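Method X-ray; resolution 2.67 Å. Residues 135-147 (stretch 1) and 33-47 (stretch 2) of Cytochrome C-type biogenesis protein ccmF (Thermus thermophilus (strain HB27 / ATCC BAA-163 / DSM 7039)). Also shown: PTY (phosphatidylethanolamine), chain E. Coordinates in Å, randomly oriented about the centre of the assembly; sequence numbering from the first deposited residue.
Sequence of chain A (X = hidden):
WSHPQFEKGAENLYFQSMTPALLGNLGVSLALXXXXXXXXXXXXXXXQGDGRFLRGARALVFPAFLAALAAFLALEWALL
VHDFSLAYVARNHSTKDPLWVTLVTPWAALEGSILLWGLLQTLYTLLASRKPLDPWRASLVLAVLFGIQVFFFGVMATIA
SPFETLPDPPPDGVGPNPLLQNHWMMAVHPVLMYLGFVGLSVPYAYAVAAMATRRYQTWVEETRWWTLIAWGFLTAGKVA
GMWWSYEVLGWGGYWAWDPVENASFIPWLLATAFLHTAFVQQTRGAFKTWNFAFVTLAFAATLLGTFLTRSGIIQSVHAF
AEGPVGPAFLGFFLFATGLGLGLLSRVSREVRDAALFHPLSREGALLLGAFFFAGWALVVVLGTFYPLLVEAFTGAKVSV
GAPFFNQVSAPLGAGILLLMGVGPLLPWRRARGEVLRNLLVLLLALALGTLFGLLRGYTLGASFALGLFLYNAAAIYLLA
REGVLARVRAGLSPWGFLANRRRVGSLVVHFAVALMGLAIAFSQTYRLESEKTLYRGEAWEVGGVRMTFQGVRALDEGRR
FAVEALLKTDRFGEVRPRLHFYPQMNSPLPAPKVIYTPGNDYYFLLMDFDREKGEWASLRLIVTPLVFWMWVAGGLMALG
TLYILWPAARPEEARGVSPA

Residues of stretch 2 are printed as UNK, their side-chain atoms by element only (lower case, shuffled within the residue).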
# COMPACT_ATOMS: atom_id res chain seq x y z
N PRO A 135 30.39 11.15 8.07
CA PRO A 135 30.26 10.18 9.19
C PRO A 135 29.33 10.55 10.35
O PRO A 135 28.90 9.63 11.06
CB PRO A 135 31.71 10.04 9.68
CG PRO A 135 32.54 10.40 8.48
CD PRO A 135 31.80 11.57 7.93
N TRP A 136 29.02 11.84 10.58
CA TRP A 136 28.13 12.21 11.69
C TRP A 136 26.72 11.70 11.47
O TRP A 136 26.17 10.93 12.29
CB TRP A 136 28.10 13.74 11.87
CG TRP A 136 29.37 14.39 12.40
CD1 TRP A 136 29.56 14.89 13.66
CD2 TRP A 136 30.57 14.66 11.68
NE1 TRP A 136 30.81 15.43 13.77
CE2 TRP A 136 31.46 15.30 12.57
CE3 TRP A 136 31.00 14.42 10.36
CZ2 TRP A 136 32.74 15.70 12.19
CZ3 TRP A 136 32.27 14.80 10.00
CH2 TRP A 136 33.13 15.44 10.91
N ARG A 137 26.13 12.01 10.32
CA ARG A 137 24.81 11.46 10.09
C ARG A 137 24.86 10.05 9.50
O ARG A 137 23.83 9.39 9.47
CB ARG A 137 23.94 12.38 9.24
CG ARG A 137 24.25 12.70 7.81
CD ARG A 137 23.69 14.10 7.60
NE ARG A 137 22.84 14.21 6.42
CZ ARG A 137 23.27 14.36 5.17
NH1 ARG A 137 24.56 14.48 4.92
NH2 ARG A 137 22.39 14.43 4.18
N ALA A 138 26.04 9.55 9.14
CA ALA A 138 26.17 8.12 8.85
C ALA A 138 26.02 7.30 10.13
O ALA A 138 25.28 6.30 10.17
CB ALA A 138 27.50 7.84 8.17
N SER A 139 26.67 7.75 11.21
CA SER A 139 26.51 7.13 12.52
C SER A 139 25.08 7.27 13.02
O SER A 139 24.53 6.33 13.62
CB SER A 139 27.47 7.78 13.52
OG SER A 139 26.92 8.98 14.04
N LEU A 140 24.43 8.40 12.74
CA LEU A 140 23.06 8.52 13.24
C LEU A 140 22.02 7.77 12.41
O LEU A 140 21.04 7.28 13.01
CB LEU A 140 22.66 9.98 13.41
CG LEU A 140 22.69 10.42 14.89
CD1 LEU A 140 21.91 11.67 15.09
CD2 LEU A 140 22.19 9.35 15.88
N VAL A 141 22.19 7.63 11.08
CA VAL A 141 21.25 6.79 10.32
C VAL A 141 21.40 5.33 10.73
O VAL A 141 20.40 4.61 10.86
CB VAL A 141 21.37 6.95 8.78
CG1 VAL A 141 20.92 8.30 8.31
CG2 VAL A 141 22.73 6.56 8.18
N LEU A 142 22.64 4.90 11.05
CA LEU A 142 22.82 3.54 11.55
C LEU A 142 22.21 3.37 12.93
O LEU A 142 21.61 2.32 13.19
CB LEU A 142 24.30 3.15 11.53
CG LEU A 142 24.95 3.01 10.14
CD1 LEU A 142 26.22 2.21 10.22
CD2 LEU A 142 24.00 2.33 9.16
N ALA A 143 22.29 4.40 13.78
CA ALA A 143 21.69 4.33 15.12
C ALA A 143 20.18 4.12 15.08
O ALA A 143 19.65 3.20 15.72
CB ALA A 143 22.02 5.60 15.90
N VAL A 144 19.47 4.90 14.25
CA VAL A 144 18.00 4.75 14.23
C VAL A 144 17.58 3.48 13.46
O VAL A 144 16.62 2.80 13.86
CB VAL A 144 17.35 6.04 13.68
CG1 VAL A 144 17.97 6.43 12.41
CG2 VAL A 144 15.82 5.93 13.53
N LEU A 145 18.30 3.10 12.39
CA LEU A 145 17.93 1.89 11.66
C LEU A 145 18.23 0.61 12.45
O LEU A 145 17.42 -0.33 12.46
CB LEU A 145 18.61 1.87 10.28
CG LEU A 145 18.16 2.87 9.21
CD1 LEU A 145 18.84 2.53 7.89
CD2 LEU A 145 16.65 2.80 9.05
N PHE A 146 19.36 0.59 13.18
CA PHE A 146 19.64 -0.51 14.10
C PHE A 146 18.66 -0.51 15.28
O PHE A 146 18.39 -1.57 15.83
CB PHE A 146 21.07 -0.42 14.64
CG PHE A 146 22.11 -1.05 13.73
CD1 PHE A 146 22.04 -2.38 13.41
CD2 PHE A 146 23.22 -0.33 13.30
CE1 PHE A 146 23.00 -2.98 12.61
CE2 PHE A 146 24.19 -0.91 12.50
CZ PHE A 146 24.08 -2.25 12.16
N GLY A 147 18.13 0.66 15.66
CA GLY A 147 17.06 0.70 16.65
C GLY A 147 15.78 0.04 16.19
O GLY A 147 15.11 -0.65 16.97
N UNK A 33 21.65 -9.50 18.76
CA UNK A 33 22.96 -9.15 19.32
C UNK A 33 23.75 -8.24 18.38
O UNK A 33 24.33 -7.23 18.82
c UNK A 33 23.75 -10.43 19.62
N UNK A 34 23.74 -8.55 17.07
CA UNK A 34 24.44 -7.73 16.08
C UNK A 34 23.82 -6.35 15.97
O UNK A 34 24.53 -5.34 15.90
c UNK A 34 27.28 -10.92 15.18
c UNK A 34 24.83 -10.73 13.88
c UNK A 34 25.58 -11.90 13.80
c UNK A 34 26.52 -9.74 15.26
c UNK A 34 24.44 -8.40 14.70
c UNK A 34 26.81 -11.99 14.44
c UNK A 34 25.28 -9.65 14.62
N UNK A 35 22.48 -6.28 15.96
CA UNK A 35 21.81 -4.99 15.84
C UNK A 35 21.90 -4.16 17.13
O UNK A 35 21.95 -2.93 17.06
o UNK A 35 20.31 -6.17 14.37
c UNK A 35 20.37 -5.19 15.39
N UNK A 36 21.92 -4.82 18.30
CA UNK A 36 22.12 -4.12 19.57
C UNK A 36 23.49 -3.47 19.64
O UNK A 36 23.63 -2.31 20.05
c UNK A 36 20.73 -6.40 22.49
c UNK A 36 20.40 -3.88 22.37
c UNK A 36 21.95 -5.06 20.76
c UNK A 36 20.67 -5.16 21.58
N UNK A 37 24.53 -4.22 19.27
CA UNK A 37 25.85 -3.62 19.36
C UNK A 37 26.09 -2.67 18.19
O UNK A 37 26.89 -1.74 18.31
c UNK A 37 28.38 -4.38 19.71
c UNK A 37 29.30 -5.34 18.98
c UNK A 37 28.67 -4.49 21.20
c UNK A 37 26.90 -4.73 19.49
N UNK A 38 25.35 -2.83 17.08
CA UNK A 38 25.36 -1.82 16.03
C UNK A 38 24.75 -0.50 16.47
O UNK A 38 25.29 0.57 16.19
N UNK A 39 23.64 -0.57 17.22
CA UNK A 39 23.05 0.63 17.82
C UNK A 39 23.98 1.24 18.87
O UNK A 39 24.11 2.47 18.92
c UNK A 39 20.93 1.02 20.70
c UNK A 39 20.44 2.52 18.70
c UNK A 39 21.68 0.26 18.41
c UNK A 39 20.62 1.07 19.18
N UNK A 40 24.70 0.41 19.63
CA UNK A 40 25.63 0.94 20.62
C UNK A 40 26.87 1.60 20.03
O UNK A 40 27.29 2.67 20.47
N UNK A 41 27.47 0.97 19.01
CA UNK A 41 28.66 1.54 18.37
C UNK A 41 28.30 2.76 17.53
O UNK A 41 29.08 3.72 17.49
c UNK A 41 30.76 -1.63 17.40
c UNK A 41 30.02 -0.70 18.32
c UNK A 41 29.37 0.46 17.54
c UNK A 41 30.94 -0.17 19.40
N UNK A 42 27.10 2.78 16.92
CA UNK A 42 26.66 3.97 16.19
C UNK A 42 26.39 5.14 17.13
O UNK A 42 26.73 6.29 16.80
c UNK A 42 25.40 3.64 15.38
N UNK A 43 25.82 4.86 18.31
CA UNK A 43 25.57 5.92 19.27
C UNK A 43 26.86 6.47 19.87
O UNK A 43 26.99 7.68 20.06
c UNK A 43 23.12 5.58 20.06
c UNK A 43 24.62 5.43 20.36
c UNK A 43 22.30 5.34 21.33
c UNK A 43 22.78 6.95 19.42
N UNK A 44 27.85 5.60 20.16
CA UNK A 44 29.16 6.08 20.61
C UNK A 44 29.88 6.85 19.50
O UNK A 44 30.61 7.81 19.78
c UNK A 44 30.14 4.60 22.59
c UNK A 44 30.04 4.93 21.10
c UNK A 44 28.77 4.50 23.30
c UNK A 44 30.97 3.35 22.81
N UNK A 45 29.67 6.45 18.24
CA UNK A 45 30.26 7.13 17.09
C UNK A 45 29.70 8.54 16.91
O UNK A 45 30.40 9.44 16.46
c UNK A 45 30.03 6.29 15.83
N UNK A 46 28.40 8.73 17.20
CA UNK A 46 27.88 10.10 17.18
C UNK A 46 28.37 10.89 18.40
O UNK A 46 28.77 12.05 18.26
c UNK A 46 26.35 10.12 17.12
c UNK A 46 25.20 12.06 18.32
c UNK A 46 24.85 14.17 17.24
c UNK A 46 25.80 11.54 17.17
c UNK A 46 25.44 13.68 16.09
c UNK A 46 24.72 13.37 18.37
o UNK A 46 24.38 15.47 17.24
c UNK A 46 25.91 12.38 16.07
N UNK A 47 28.30 10.28 19.59
CA UNK A 47 28.51 11.03 20.84
C UNK A 47 29.95 11.49 21.01
O UNK A 47 30.21 12.67 21.22
c UNK A 47 26.54 10.04 22.32
c UNK A 47 28.05 10.19 22.04
c UNK A 47 26.26 9.79 23.79
c UNK A 47 25.73 11.23 21.83
C1 PTY E . 4.11 -6.34 28.80
C2 PTY E . -1.83 -8.04 32.42
C3 PTY E . -1.68 -7.22 31.14
O4 PTY E . 4.50 -7.36 27.93
C5 PTY E . 1.82 -5.69 27.95
C6 PTY E . 3.29 -5.25 28.12
O7 PTY E . 3.87 -4.85 26.88
C8 PTY E . 4.67 -3.68 26.92
O10 PTY E . 4.90 -3.16 27.96
C11 PTY E . 5.27 -3.06 25.64
C12 PTY E . 6.26 -1.92 25.93
C13 PTY E . 6.41 -0.93 24.75
C14 PTY E . 7.86 -0.51 24.47
C15 PTY E . 8.10 -0.22 22.98
C16 PTY E . 9.19 0.83 22.72
C17 PTY E . 10.32 0.25 21.86
C18 PTY E . 11.04 1.30 21.00
C19 PTY E . 12.29 0.69 20.35
C20 PTY E . 13.20 1.79 19.78
C21 PTY E . 14.64 1.30 19.66
C22 PTY E . 15.64 2.39 20.08
C23 PTY E . 15.90 3.36 18.92
C24 PTY E . 17.00 4.36 19.30
C25 PTY E . 17.44 5.21 18.09
C26 PTY E . 17.16 6.69 18.36
C27 PTY E . 18.27 7.56 17.77
C28 PTY E . 17.73 8.98 17.61
C29 PTY E . 18.86 9.99 17.59
C30 PTY E . 5.67 -8.01 28.35
C31 PTY E . 7.03 -7.37 28.06
O30 PTY E . 5.61 -9.03 28.94
C32 PTY E . 7.12 -7.02 26.57
C33 PTY E . 8.34 -6.15 26.27
C34 PTY E . 8.53 -6.03 24.76
C35 PTY E . 9.70 -5.10 24.44
C36 PTY E . 10.33 -5.47 23.09
C37 PTY E . 11.81 -5.08 23.10
C38 PTY E . 12.08 -4.05 22.01
C39 PTY E . 13.50 -3.48 22.12
C40 PTY E . 13.44 -2.07 22.69
C41 PTY E . 14.78 -1.34 22.51
C42 PTY E . 15.65 -1.55 23.75
C43 PTY E . 16.69 -0.43 23.84
C44 PTY E . 18.04 -0.99 23.41
P1 PTY E . 0.67 -6.52 30.22
O11 PTY E . -0.53 -7.63 30.44
O12 PTY E . 0.09 -5.13 30.29
O13 PTY E . 1.66 -6.68 31.35
O14 PTY E . 1.47 -6.76 28.78
N1 PTY E . -1.85 -7.15 33.56

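Position 33 has one side-chain carbon, far from stretch 1. It is Ala33.

Position 34 has one carbon and then a ring of six carbons, with no oxygen. The ring leads away from stretch 1; the backbone O lies 4.3 Å from Phe146 CE1. This is Phe34.

Position 35 has one carbon and one oxygen. Its CA is 3.6 Å from Phe146 CD1. A single carbon bearing a single oxygen makes it Ser35.

Position 36 has four carbons, forked at the second. It points away from stretch 1, and one branch end lies 3.9 Å from PTY C44. It is Leu36.

Position 37 has the same four-carbon fork, on the surface and pointing away. It is Leu37.

Position 38 has no side-chain atoms. Its CA sits over one face of the Phe146 ring, 3.8 Å from the centroid and 13° off the normal, a CH-pi contact. A CB here would lie 2.7 Å from Phe146 CZ, a clash. The residue is Gly38.

Position 39 has four carbons, forked at the second. Its CB is 3.9 Å from Phe146 CB. One branch end is 3.2 Å from Ala143 O and 3.9 Å from PTY C24. This is Leu39, and the branch end is CD2.

Position 40 also lacks side-chain atoms, but here a CB would have room. The atoms still give Gly40.

Position 41 has four carbons, forked at the second, out of reach of stretch 1. It is Leu41.

Position 42 has one carbon. This CB is 3.3 Å from Ser139 O, 3.6 Å from Ala143 N and 3.9 Å from Ala143 CB. It is Ala42.

Position 43 has four carbons, forked at the second. CA-to-CB points away, yet the end comes nearer: a branch carbon is 3.8 Å from Ala143 CB and 4.3 Å from Leu140 CD2. It is Leu43.

Position 44 has the same fork and points away, on the surface. It is Leu44.

Position 45 has one carbon, its CB, 3.8 Å from Ser139 CB. It is Ala45.

Position 46 has one carbon, then a six-carbon ring bearing one oxygen. Leu140 lies over one face of the ring, with its CD1 4.2 Å from the centroid in a CH-pi contact. The oxygen on the ring identifies Tyr46.

Position 47 has four carbons, forked at the second, and does not touch stretch 1. It is Leu47.

The helices run nearly antiparallel, at 150°, with axes 8.0 Å apart at closest. Small residues permit this approach: Ala42 and Ser139 have CA atoms 4.8 Å apart. Phe146 packs on Gly38 toward one end, and Tyr46 on Leu140 toward the other. No hydrogen bond crosses. Ser139 OG instead donates to Trp136 O at 2.7 Å, within its own helix, while lying 3.3 Å from Tyr46 CB. The contact rests on close packing, and a lipid chain runs beside it, with PTY C29 3.8 Å from Leu140 CD2.

Stretch 2 33-47: AFSLLGLGLALLAYL
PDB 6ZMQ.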